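CutA1 (Shewanella, PDB 3AHP) probably contributes to tolerance of divalent metal ions, as a trimeric member of the CutA1 family with a ferredoxin-like fold. Local coordinates at residues 5-10 / 63-68; 11-16 / 57-62. All blocks are in the same frame, centred on the assembly; numbering follows the deposited sequence.

Interaction 1. Residues 5-10 / 63-68; sequences EQLLIF and CMTTDY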
ATOM      1  N   GLU B   5     -11.570   3.966  12.884  1.00 46.87           N
ATOM      2  CA  GLU B   5     -10.919   4.930  13.791  1.00 45.26           C
ATOM      3  C   GLU B   5      -9.789   5.602  13.046  1.00 42.54           C
ATOM      4  O   GLU B   5      -9.480   6.776  13.272  1.00 42.72           O
ATOM      5  CB  GLU B   5     -10.282   4.234  15.007  1.00 47.15           C
ATOM      6  CG  GLU B   5     -11.213   3.476  15.931  1.00 53.61           C
ATOM      7  CD  GLU B   5     -12.272   4.372  16.522  1.00 62.01           C
ATOM      8  OE1 GLU B   5     -12.809   5.215  15.773  1.00 63.63           O
ATOM      9  OE2 GLU B   5     -12.584   4.217  17.721  1.00 64.38           O
ATOM     10  N   GLN B   6      -9.088   4.797  12.255  1.00 38.64           N
ATOM     11  CA  GLN B   6      -7.811   5.192  11.715  1.00 34.77           C
ATOM     12  C   GLN B   6      -7.717   4.923  10.229  1.00 32.60           C
ATOM     13  O   GLN B   6      -8.372   4.003   9.720  1.00 32.15           O
ATOM     14  CB  GLN B   6      -6.694   4.484  12.455  1.00 35.23           C
ATOM     15  CG  GLN B   6      -6.600   4.899  13.905  1.00 35.32           C
ATOM     16  CD  GLN B   6      -6.216   3.761  14.801  1.00 33.97           C
ATOM     17  OE1 GLN B   6      -6.672   2.634  14.621  1.00 34.24           O
ATOM     18  NE2 GLN B   6      -5.338   4.036  15.751  1.00 35.33           N
ATOM     19  N   LEU B   7      -6.937   5.758   9.535  1.00 28.66           N
ATOM     20  CA  LEU B   7      -6.734   5.607   8.103  1.00 24.84           C
ATOM     21  C   LEU B   7      -5.295   5.327   7.734  1.00 23.09           C
ATOM     22  O   LEU B   7      -4.373   5.760   8.403  1.00 21.72           O
ATOM     23  CB  LEU B   7      -7.206   6.839   7.348  1.00 25.12           C
ATOM     24  CG  LEU B   7      -8.622   7.339   7.605  1.00 24.22           C
ATOM     25  CD1 LEU B   7      -8.723   8.805   7.217  1.00 14.35           C
ATOM     26  CD2 LEU B   7      -9.657   6.479   6.876  1.00 22.42           C
ATOM     27  N   LEU B   8      -5.124   4.629   6.618  1.00 23.23           N
ATOM     28  CA  LEU B   8      -3.899   4.681   5.838  1.00 21.98           C
ATOM     29  C   LEU B   8      -4.103   5.530   4.587  1.00 20.28           C
ATOM     30  O   LEU B   8      -4.959   5.243   3.767  1.00 19.95           O
ATOM     31  CB  LEU B   8      -3.485   3.261   5.458  1.00 23.42           C
ATOM     32  CG  LEU B   8      -2.133   3.034   4.790  1.00 22.80           C
ATOM     33  CD1 LEU B   8      -1.039   3.584   5.653  1.00 21.67           C
ATOM     34  CD2 LEU B   8      -1.931   1.545   4.481  1.00 22.44           C
ATOM     35  N   ILE B   9      -3.321   6.597   4.472  1.00 20.64           N
ATOM     36  CA  ILE B   9      -3.400   7.518   3.337  1.00 19.68           C
ATOM     37  C   ILE B   9      -2.224   7.322   2.397  1.00 19.22           C
ATOM     38  O   ILE B   9      -1.074   7.224   2.840  1.00 17.14           O
ATOM     39  CB  ILE B   9      -3.405   8.980   3.804  1.00 19.31           C
ATOM     40  CG1 ILE B   9      -4.688   9.267   4.581  1.00 21.15           C
ATOM     41  CG2 ILE B   9      -3.262   9.932   2.603  1.00 19.14           C
ATOM     42  CD1 ILE B   9      -4.787  10.697   5.096  1.00 25.70           C
ATOM     43  N   PHE B  10      -2.517   7.242   1.103  1.00 19.16           N
ATOM     44  CA  PHE B  10      -1.463   7.178   0.090  1.00 19.65           C
ATOM     45  C   PHE B  10      -1.434   8.485  -0.653  1.00 19.83           C
ATOM     46  O   PHE B  10      -2.477   9.016  -1.032  1.00 20.81           O
ATOM     47  CB  PHE B  10      -1.701   6.044  -0.916  1.00 19.30           C
ATOM     48  CG  PHE B  10      -1.648   4.683  -0.320  1.00 17.85           C
ATOM     49  CD1 PHE B  10      -2.782   4.118   0.254  1.00 20.57           C
ATOM     50  CD2 PHE B  10      -0.468   3.962  -0.321  1.00 15.69           C
ATOM     51  CE1 PHE B  10      -2.724   2.841   0.841  1.00 19.87           C
ATOM     52  CE2 PHE B  10      -0.408   2.697   0.239  1.00 14.07           C
ATOM     53  CZ  PHE B  10      -1.536   2.140   0.835  1.00 13.91           C
ATOM     54  N   CYS B  63      -2.782   7.749  10.500  1.00 22.85           N
ATOM     55  CA  CYS B  63      -3.475   8.788  11.228  1.00 23.20           C
ATOM     56  C   CYS B  63      -4.837   8.365  11.749  1.00 23.80           C
ATOM     57  O   CYS B  63      -5.391   7.350  11.336  1.00 22.21           O
ATOM     58  CB  CYS B  63      -3.640  10.008  10.330  1.00 24.95           C
ATOM     59  SG  CYS B  63      -4.894   9.815   9.073  1.00 27.67           S
ATOM     60  N   MET B  64      -5.390   9.197  12.627  1.00 26.18           N
ATOM     61  CA  MET B  64      -6.792   9.114  13.035  1.00 27.11           C
ATOM     62  C   MET B  64      -7.743   9.735  12.014  1.00 27.23           C
ATOM     63  O   MET B  64      -7.535  10.840  11.530  1.00 26.37           O
ATOM     64  CB  MET B  64      -6.968   9.821  14.370  1.00 28.26           C
ATOM     65  CG  MET B  64      -6.033   9.313  15.448  1.00 30.90           C
ATOM     66  SD  MET B  64      -6.464   7.665  16.038  1.00 40.34           S
ATOM     67  CE  MET B  64      -8.199   7.885  16.457  1.00 31.85           C
ATOM     68  N   THR B  65      -8.806   9.022  11.704  1.00 28.04           N
ATOM     69  CA  THR B  65      -9.772   9.510  10.745  1.00 28.74           C
ATOM     70  C   THR B  65     -10.197  10.901  11.154  1.00 29.08           C
ATOM     71  O   THR B  65     -10.624  11.723  10.354  1.00 29.47           O
ATOM     72  CB  THR B  65     -10.970   8.586  10.757  1.00 29.57           C
ATOM     73  OG1 THR B  65     -10.545   7.298  10.306  1.00 27.92           O
ATOM     74  CG2 THR B  65     -12.107   9.126   9.894  1.00 27.97           C
ATOM     75  N   THR B  66     -10.098  11.149  12.439  1.00 31.13           N
ATOM     76  CA  THR B  66     -10.616  12.376  13.003  1.00 31.75           C
ATOM     77  C   THR B  66      -9.774  13.595  12.567  1.00 32.03           C
ATOM     78  O   THR B  66     -10.308  14.642  12.237  1.00 31.88           O
ATOM     79  CB  THR B  66     -10.746  12.216  14.540  1.00 31.74           C
ATOM     80  OG1 THR B  66     -11.934  12.854  14.974  1.00 32.28           O
ATOM     81  CG2 THR B  66      -9.538  12.737  15.312  1.00 27.58           C
ATOM     82  N   ASP B  67      -8.466  13.399  12.438  1.00 32.40           N
ATOM     83  CA  ASP B  67      -7.580  14.437  11.951  1.00 31.41           C
ATOM     84  C   ASP B  67      -7.676  14.617  10.445  1.00 30.39           C
ATOM     85  O   ASP B  67      -7.035  15.507   9.900  1.00 30.37           O
ATOM     86  CB  ASP B  67      -6.122  14.127  12.296  1.00 32.14           C
ATOM     87  CG  ASP B  67      -5.910  13.817  13.751  1.00 34.08           C
ATOM     88  OD1 ASP B  67      -6.312  14.622  14.616  1.00 35.53           O
ATOM     89  OD2 ASP B  67      -5.240  12.803  14.025  1.00 41.98           O
ATOM     90  N   TYR B  68      -8.405  13.741   9.763  1.00 30.07           N
ATOM     91  CA  TYR B  68      -8.300  13.666   8.309  1.00 30.50           C
ATOM     92  C   TYR B  68      -8.444  15.030   7.628  1.00 30.41           C
ATOM     93  O   TYR B  68      -7.582  15.412   6.828  1.00 31.77           O
ATOM     94  CB  TYR B  68      -9.254  12.635   7.682  1.00 30.30           C
ATOM     95  CG  TYR B  68      -9.259  12.699   6.173  1.00 32.40           C
ATOM     96  CD1 TYR B  68      -8.308  12.003   5.425  1.00 32.60           C
ATOM     97  CD2 TYR B  68     -10.108  13.586   5.499  1.00 34.26           C
ATOM     98  CE1 TYR B  68      -8.246  12.143   4.038  1.00 35.78           C
ATOM     99  CE2 TYR B  68     -10.051  13.741   4.113  1.00 33.60           C
ATOM    100  CZ  TYR B  68      -9.122  13.015   3.389  1.00 34.59           C
ATOM    101  OH  TYR B  68      -9.062  13.164   2.027  1.00 31.46           O
TER
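Leu7 and Cys63 face each other as an antiparallel hydrogen-bonded pair, where the first strand of the chain meets the end of the long strand 50-64. Leu7 N gives its hydrogen to Cys63 O at 2.9 Å, and Cys63 N returns a longer bond to Leu7 O (3.3 Å). One step on, Gln6 and Met64 form a non-hydrogen-bonded pair. Their side chains start out divergent, but Met64 bends at chi2, which brings SD alongside Gln6, 3.5 Å from Gln6 CG. The pairing then changes character: Thr65 begins a 3-10 turn, yet its N still reaches Glu5 O at 2.8 Å with an N-H...O angle of 164°.

Leu7 carries the side-chain packing. With CG anti to its own carbonyl carbon (chi1 -53°), the isobutyl group crosses Thr65 at about a right angle, CG lying 3.3 Å from Thr65 OG1. That hydroxyl is itself held by Pro4 O. Leu7 CD1 goes on to touch Tyr68 CD1 at 3.7 Å, while Ile9 CD1 comes to the edge of the same ring, near its plane, 3.8 Å from Tyr68 CD1. Cys63 SG completes the apolar group, 4.1 Å from Ile9 CD1. Tyr68 opens helix 68-78, and its OH is hydrogen-bonded to Glu72 of the next turn.

Strand 6-13 is central: beyond this contact its other edge pairs with strand 86-94 through Gln6, Leu8 and Phe10. Ile92 of the second subunit packs on Leu7, and Gly94 of that subunit on Tyr68. Helix 96-105 meets the Gln6-Met64 pair, with Leu99 and Ile102 against Gln6, and Ile102 and Lys103 against Met64.

Interaction 2. Residues 11-16 / 57-62; sequences TTCPDA and VPMQIK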
ATOM      1  N   THR B  11      -0.235   8.962  -0.933  1.00 20.67           N
ATOM      2  CA  THR B  11      -0.076  10.172  -1.721  1.00 22.30           C
ATOM      3  C   THR B  11       1.322  10.204  -2.311  1.00 21.65           C
ATOM      4  O   THR B  11       2.077   9.276  -2.160  1.00 23.58           O
ATOM      5  CB  THR B  11      -0.360  11.444  -0.887  1.00 21.69           C
ATOM      6  OG1 THR B  11      -0.356  12.582  -1.748  1.00 26.34           O
ATOM      7  CG2 THR B  11       0.678  11.639   0.185  1.00 20.01           C
ATOM      8  N   THR B  12       1.673  11.291  -2.960  1.00 23.71           N
ATOM      9  CA  THR B  12       2.779  11.276  -3.895  1.00 23.85           C
ATOM     10  C   THR B  12       3.301  12.695  -3.968  1.00 23.43           C
ATOM     11  O   THR B  12       2.525  13.619  -3.857  1.00 24.62           O
ATOM     12  CB  THR B  12       2.268  10.830  -5.280  1.00 24.47           C
ATOM     13  OG1 THR B  12       2.952   9.642  -5.700  1.00 23.11           O
ATOM     14  CG2 THR B  12       2.420  11.937  -6.291  1.00 24.94           C
ATOM     15  N   CYS B  13       4.614  12.871  -4.024  1.00 24.63           N
ATOM     16  CA  CYS B  13       5.196  14.189  -4.233  1.00 25.95           C
ATOM     17  C   CYS B  13       6.144  14.166  -5.412  1.00 26.29           C
ATOM     18  O   CYS B  13       6.721  13.129  -5.697  1.00 27.28           O
ATOM     19  CB  CYS B  13       5.943  14.641  -2.984  1.00 27.61           C
ATOM     20  SG  CYS B  13       4.879  15.164  -1.634  1.00 30.63           S
ATOM     21  N   PRO B  14       6.346  15.323  -6.077  1.00 28.07           N
ATOM     22  CA  PRO B  14       7.178  15.378  -7.288  1.00 28.95           C
ATOM     23  C   PRO B  14       8.647  15.108  -7.028  1.00 30.41           C
ATOM     24  O   PRO B  14       9.352  14.702  -7.938  1.00 33.16           O
ATOM     25  CB  PRO B  14       6.989  16.809  -7.778  1.00 27.31           C
ATOM     26  CG  PRO B  14       5.656  17.192  -7.269  1.00 26.58           C
ATOM     27  CD  PRO B  14       5.602  16.579  -5.895  1.00 28.06           C
ATOM     28  N   ASP B  15       9.096  15.291  -5.794  1.00 31.42           N
ATOM     29  CA  ASP B  15      10.409  14.806  -5.400  1.00 33.00           C
ATOM     30  C   ASP B  15      10.495  14.652  -3.887  1.00 32.33           C
ATOM     31  O   ASP B  15       9.551  15.003  -3.176  1.00 32.95           O
ATOM     32  CB  ASP B  15      11.491  15.768  -5.874  1.00 33.34           C
ATOM     33  CG  ASP B  15      11.380  17.111  -5.209  1.00 36.54           C
ATOM     34  OD1 ASP B  15      11.627  17.191  -3.983  1.00 40.59           O
ATOM     35  OD2 ASP B  15      11.009  18.078  -5.906  1.00 41.43           O
ATOM     36  N   ALA B  16      11.653  14.197  -3.408  1.00 31.07           N
ATOM     37  CA  ALA B  16      11.816  13.778  -2.020  1.00 31.31           C
ATOM     38  C   ALA B  16      11.896  14.950  -1.053  1.00 31.32           C
ATOM     39  O   ALA B  16      11.497  14.816   0.101  1.00 31.24           O
ATOM     40  CB  ALA B  16      13.039  12.868  -1.855  1.00 31.05           C
ATOM     41  N   VAL B  57       7.770  10.792  -5.592  1.00 20.00           N
ATOM     42  CA  VAL B  57       8.061  10.207  -4.331  1.00 20.00           C
ATOM     43  C   VAL B  57       6.825   9.827  -3.526  1.00 20.00           C
ATOM     44  O   VAL B  57       6.021  10.646  -3.192  1.00 26.86           O
ATOM     45  CB  VAL B  57       9.025  11.088  -3.598  1.00 20.00           C
ATOM     46  CG1 VAL B  57       8.452  11.643  -2.414  1.00 20.00           C
ATOM     47  CG2 VAL B  57      10.278  10.374  -3.288  1.00 20.00           C
ATOM     48  N   PRO B  58       6.698   8.555  -3.209  1.00 24.28           N
ATOM     49  CA  PRO B  58       5.492   8.014  -2.621  1.00 23.47           C
ATOM     50  C   PRO B  58       5.405   8.215  -1.119  1.00 22.93           C
ATOM     51  O   PRO B  58       6.392   8.203  -0.487  1.00 21.36           O
ATOM     52  CB  PRO B  58       5.611   6.558  -2.976  1.00 23.82           C
ATOM     53  CG  PRO B  58       6.952   6.324  -3.043  1.00 23.98           C
ATOM     54  CD  PRO B  58       7.619   7.482  -3.549  1.00 22.67           C
ATOM     55  N   MET B  59       4.224   8.452  -0.581  1.00 23.71           N
ATOM     56  CA  MET B  59       4.075   8.641   0.868  1.00 25.84           C
ATOM     57  C   MET B  59       2.946   7.788   1.458  1.00 24.67           C
ATOM     58  O   MET B  59       1.853   7.748   0.905  1.00 24.79           O
ATOM     59  CB  MET B  59       3.815  10.111   1.200  1.00 26.61           C
ATOM     60  CG  MET B  59       4.999  11.021   1.006  1.00 30.72           C
ATOM     61  SD  MET B  59       4.664  12.694   1.591  1.00 41.27           S
ATOM     62  CE  MET B  59       5.377  12.627   3.209  1.00 37.75           C
ATOM     63  N   GLN B  60       3.206   7.142   2.592  1.00 23.15           N
ATOM     64  CA  GLN B  60       2.137   6.589   3.416  1.00 24.43           C
ATOM     65  C   GLN B  60       1.947   7.398   4.697  1.00 23.00           C
ATOM     66  O   GLN B  60       2.894   7.612   5.436  1.00 23.14           O
ATOM     67  CB  GLN B  60       2.426   5.142   3.796  1.00 25.13           C
ATOM     68  CG  GLN B  60       2.499   4.134   2.654  1.00 27.11           C
ATOM     69  CD  GLN B  60       2.789   2.723   3.182  1.00 34.74           C
ATOM     70  OE1 GLN B  60       2.960   1.780   2.402  1.00 30.92           O
ATOM     71  NE2 GLN B  60       2.863   2.585   4.527  1.00 31.19           N
ATOM     72  N   ILE B  61       0.715   7.820   4.965  1.00 22.31           N
ATOM     73  CA  ILE B  61       0.397   8.544   6.204  1.00 21.60           C
ATOM     74  C   ILE B  61      -0.478   7.697   7.124  1.00 21.38           C
ATOM     75  O   ILE B  61      -1.522   7.196   6.712  1.00 20.33           O
ATOM     76  CB  ILE B  61      -0.348   9.881   5.941  1.00 21.26           C
ATOM     77  CG1 ILE B  61       0.497  10.826   5.073  1.00 22.25           C
ATOM     78  CG2 ILE B  61      -0.712  10.537   7.257  1.00 16.99           C
ATOM     79  CD1 ILE B  61      -0.328  11.778   4.202  1.00 16.70           C
ATOM     80  N   LYS B  62      -0.068   7.547   8.376  1.00 21.27           N
ATOM     81  CA  LYS B  62      -0.909   6.831   9.306  1.00 22.90           C
ATOM     82  C   LYS B  62      -1.461   7.772  10.346  1.00 23.14           C
ATOM     83  O   LYS B  62      -0.714   8.537  10.966  1.00 23.67           O
ATOM     84  CB  LYS B  62      -0.169   5.649   9.929  1.00 23.89           C
ATOM     85  CG  LYS B  62       0.227   4.591   8.906  1.00 25.69           C
ATOM     86  CD  LYS B  62       1.625   4.075   9.166  1.00 35.62           C
ATOM     87  CE  LYS B  62       2.657   4.732   8.270  1.00 38.19           C
ATOM     88  NZ  LYS B  62       3.142   3.756   7.240  1.00 47.40           N
TER
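Thr11 holds OG1 anti to its backbone N (chi1 -173°), which leaves CG2 between that N and the carbonyl carbon, where it meets Met59 CB at 3.6 Å. The two side chains run side by side. This is the pairing of the two central antiparallel strands of the ferredoxin-like fold, strand 6-13 against strand 50-64, with helix 16-28 packed on the face that carries Thr11, Cys13, Val57 and Met59. The Thr11 hydroxyl has its partner elsewhere, in Glu85 O.

Four backbone bonds zip the strands together. Thr11 and Met59 exchange two, Thr12 and Pro58 come between as a non-hydrogen-bonded pair, and Cys13 and Val57 exchange the other two. On the helix side, Met59 is extended at chi2 (-174°), and its SD lies 4.1 Å from Cys13 SG; Ile18 and Ile22 cover Cys13, and Ala23 covers Met59.

Val57 packs its methyls against the turn from Cys13 into the helix. Its CG1 touches Cys13 CB and lies 3.6 Å from Asp15 O. Its CG2 is 4.0 Å from Ala16 CB. An alanine here would probably open a gap beneath the start of helix 16-28, with Cys13 CB and Ala16 CB losing the methyl groups they pack on. Asp15 is the N-cap of that helix, its OD1 accepting a hydrogen bond from Ile18 N. Just before it the strands close with Val57 N donating to Cys13 O at 2.6 Å, the N-H...O angle a nearly straight 176°.

Interactions 1 and 2 are two portions of one strand pairing, with centres about 16 Å apart. Strand 6-13 and strand 50-64 supply both, and the 57-62 end of interaction 2 leads directly into 63-68. Between them the register continues through Ile9 O and Ile61 N, 2.8 Å apart and probably hydrogen-bonded. On the side opposite Ile9, Leu8 CD1 packs on Lys62 CG at 3.6 Å, and Phe10 CE2 lies 4.0 Å from Gln60 CG. Both contacts reach the third subunit there: its Phe10 meets Leu8, Phe10 and Gln60, and its Glu85 forms a salt bridge with Lys62, so the shared strands help build the trimer interface.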